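Local coordinates for protein glycerophosphoryl diester phosphodiesterase (Agrobacterium tumefaciens str. C58, PDB 3KS6) that belongs to the glycerophosphoryl diester phosphodiesterase family, has a TIM-barrel type of fold and binds a magnesium ion, at residues A[37-41]-A[115-119]. Sequence-based numbering, arbitrary orientation.
Sequences DLHPT and YEGFV. With MG (magnesium ion), chain F.
Pro40, at the end of strand 33-40, lies closest in backbone to Phe118, with CA atoms 7.2 Å apart, where a type II turn from Tyr115 to Phe118 leads into helix 118-128. The turn brings both aromatic rings onto Pro40. Its CD sits over the centre of the Tyr115 ring, 3.4 Å from the centroid, in a close CH-pi contact. The same CD lies over a face of Phe118, nearer the rim, 3.8 Å from that ring's centroid. Pro40 CB adds a contact to Phe118 CE1 at 3.6 Å. Phe118 turns its ring away from its own backbone N (chi1 -171°), which carries CZ back along the strand to Leu38 CB at 3.9 Å. Tyr115 extends past Pro40 to His39. Tyr115 OH and His39 ND1 form a short hydrogen bond (2.6 Å), somewhat bent at 149°, at the edge of the imidazole and near its plane. The two rings are almost perpendicular (89°) and meet rim to rim, without stacking. Two residues earlier, Asp37 OD1 binds magnesium at 2.1 Å, alongside Glu35 and Glu105. The contact thus joins the metal-bearing strand to the start of a barrel helix through a buried proline-aromatic cluster and one hydrogen bond. His39 NE2 donates to the carbonyl O of His50, so the imidazole is gripped at both nitrogens, which fixes its rotation and holds it beside the metal-bearing strand.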
ATOM      1  N   ASP A  37      -1.966   5.350   0.059  1.00 14.63           N
ATOM      2  CA  ASP A  37      -1.197   6.090   1.069  1.00 18.57           C
ATOM      3  C   ASP A  37      -2.062   7.289   1.492  1.00 18.36           C
ATOM      4  O   ASP A  37      -2.897   7.753   0.739  1.00 16.73           O
ATOM      5  CB  ASP A  37       0.106   6.605   0.457  1.00 19.14           C
ATOM      6  CG  ASP A  37       0.743   5.614  -0.502  1.00 21.80           C
ATOM      7  OD1 ASP A  37       1.342   4.603  -0.040  1.00 17.56           O
ATOM      8  OD2 ASP A  37       0.641   5.837  -1.728  1.00 20.76           O
ATOM      9  N   LEU A  38      -1.832   7.800   2.691  1.00 19.92           N
ATOM     10  CA  LEU A  38      -2.680   8.852   3.254  1.00 21.80           C
ATOM     11  C   LEU A  38      -1.824   9.955   3.829  1.00 22.64           C
ATOM     12  O   LEU A  38      -0.743   9.675   4.350  1.00 20.61           O
ATOM     13  CB  LEU A  38      -3.575   8.269   4.378  1.00 23.62           C
ATOM     14  CG  LEU A  38      -4.575   7.129   4.066  1.00 20.84           C
ATOM     15  CD1 LEU A  38      -5.304   6.632   5.364  1.00 16.11           C
ATOM     16  CD2 LEU A  38      -5.572   7.578   3.018  1.00 18.07           C
ATOM     17  N   HIS A  39      -2.324  11.197   3.762  1.00 21.21           N
ATOM     18  CA  HIS A  39      -1.685  12.379   4.372  1.00 18.59           C
ATOM     19  C   HIS A  39      -2.718  13.298   5.020  1.00 19.52           C
ATOM     20  O   HIS A  39      -3.860  13.391   4.548  1.00 20.33           O
ATOM     21  CB  HIS A  39      -0.925  13.175   3.306  1.00 19.32           C
ATOM     22  CG  HIS A  39       0.197  12.413   2.678  1.00 20.38           C
ATOM     23  ND1 HIS A  39       1.471  12.392   3.204  1.00 21.00           N
ATOM     24  CD2 HIS A  39       0.211  11.588   1.610  1.00 19.91           C
ATOM     25  CE1 HIS A  39       2.227  11.609   2.456  1.00 26.00           C
ATOM     26  NE2 HIS A  39       1.484  11.107   1.487  1.00 24.36           N
ATOM     27  N   PRO A  40      -2.346  13.964   6.117  1.00 19.40           N
ATOM     28  CA  PRO A  40      -3.253  14.929   6.714  1.00 19.88           C
ATOM     29  C   PRO A  40      -3.198  16.266   6.012  1.00 21.32           C
ATOM     30  O   PRO A  40      -2.150  16.607   5.477  1.00 20.19           O
ATOM     31  CB  PRO A  40      -2.706  15.064   8.129  1.00 20.53           C
ATOM     32  CG  PRO A  40      -1.234  14.830   7.975  1.00 21.04           C
ATOM     33  CD  PRO A  40      -1.089  13.856   6.868  1.00 20.00           C
ATOM     34  N   THR A  41      -4.311  17.009   6.006  1.00 20.73           N
ATOM     35  CA  THR A  41      -4.325  18.402   5.564  1.00 24.73           C
ATOM     36  C   THR A  41      -4.142  19.322   6.774  1.00 25.32           C
ATOM     37  O   THR A  41      -4.092  18.856   7.922  1.00 27.35           O
ATOM     38  CB  THR A  41      -5.624  18.777   4.876  1.00 24.28           C
ATOM     39  OG1 THR A  41      -6.683  18.734   5.848  1.00 21.80           O
ATOM     40  CG2 THR A  41      -5.889  17.818   3.680  1.00 22.65           C
ATOM     41  N   TYR A 115       3.941  11.979  10.853  1.00 21.00           N
ATOM     42  CA  TYR A 115       3.013  13.029  11.226  1.00 22.52           C
ATOM     43  C   TYR A 115       2.465  12.724  12.634  1.00 23.91           C
ATOM     44  O   TYR A 115       1.872  11.671  12.895  1.00 20.96           O
ATOM     45  CB  TYR A 115       1.826  13.114  10.278  1.00 21.67           C
ATOM     46  CG  TYR A 115       2.071  13.415   8.803  1.00 18.10           C
ATOM     47  CD1 TYR A 115       2.377  14.705   8.372  1.00 22.28           C
ATOM     48  CD2 TYR A 115       1.905  12.418   7.824  1.00 20.81           C
ATOM     49  CE1 TYR A 115       2.555  14.997   7.006  1.00 25.39           C
ATOM     50  CE2 TYR A 115       2.072  12.694   6.480  1.00 23.54           C
ATOM     51  CZ  TYR A 115       2.381  13.989   6.061  1.00 18.15           C
ATOM     52  OH  TYR A 115       2.504  14.284   4.719  1.00 17.64           O
ATOM     53  N   GLU A 116       2.656  13.665  13.549  0.50 23.88           N
ATOM     54  CA  GLU A 116       2.216  13.468  14.923  0.50 23.69           C
ATOM     55  C   GLU A 116       0.704  13.297  14.984  0.50 24.12           C
ATOM     56  O   GLU A 116      -0.041  14.075  14.401  0.50 22.48           O
ATOM     57  CB  GLU A 116       2.667  14.636  15.823  0.50 25.17           C
ATOM     58  CG  GLU A 116       2.210  14.550  17.294  0.50 30.32           C
ATOM     59  CD  GLU A 116       0.803  15.092  17.553  0.50 32.91           C
ATOM     60  OE1 GLU A 116       0.481  16.205  17.088  0.50 38.69           O
ATOM     61  OE2 GLU A 116       0.029  14.415  18.266  0.50 37.72           O
ATOM     62  N   GLY A 117       0.264  12.278  15.721  1.00 25.69           N
ATOM     63  CA  GLY A 117      -1.171  11.982  15.914  1.00 26.70           C
ATOM     64  C   GLY A 117      -1.959  11.424  14.741  1.00 25.28           C
ATOM     65  O   GLY A 117      -3.159  11.179  14.856  1.00 23.29           O
ATOM     66  N   PHE A 118      -1.291  11.161  13.627  1.00 22.36           N
ATOM     67  CA  PHE A 118      -1.973  10.796  12.419  1.00 21.30           C
ATOM     68  C   PHE A 118      -2.484   9.358  12.432  1.00 18.27           C
ATOM     69  O   PHE A 118      -3.542   9.096  11.895  1.00 21.63           O
ATOM     70  CB  PHE A 118      -1.065  11.049  11.215  1.00 21.88           C
ATOM     71  CG  PHE A 118      -1.755  10.905   9.879  1.00 22.74           C
ATOM     72  CD1 PHE A 118      -2.901  11.658   9.574  1.00 22.98           C
ATOM     73  CD2 PHE A 118      -1.238  10.045   8.898  1.00 26.02           C
ATOM     74  CE1 PHE A 118      -3.524  11.515   8.337  1.00 23.03           C
ATOM     75  CE2 PHE A 118      -1.852   9.924   7.675  1.00 22.15           C
ATOM     76  CZ  PHE A 118      -2.981  10.648   7.396  1.00 22.18           C
ATOM     77  N   VAL A 119      -1.726   8.431  13.014  1.00 18.72           N
ATOM     78  CA  VAL A 119      -2.194   7.062  13.091  1.00 19.65           C
ATOM     79  C   VAL A 119      -3.560   7.036  13.807  1.00 20.68           C
ATOM     80  O   VAL A 119      -4.513   6.429  13.321  1.00 16.82           O
ATOM     81  CB  VAL A 119      -1.144   6.147  13.779  1.00 20.10           C
ATOM     82  CG1 VAL A 119      -1.806   4.840  14.283  1.00 21.22           C
ATOM     83  CG2 VAL A 119       0.051   5.932  12.811  1.00 17.80           C
TER
HETATM   84 MG    MG F 251       2.230   2.950  -0.918  1.00 17.72          MG
HETATM   85  O   HOH W   1       1.366   3.518  -2.771  1.00 16.16           O
HETATM   86  O   HOH W   2       3.932   4.035  -1.458  1.00 20.80           O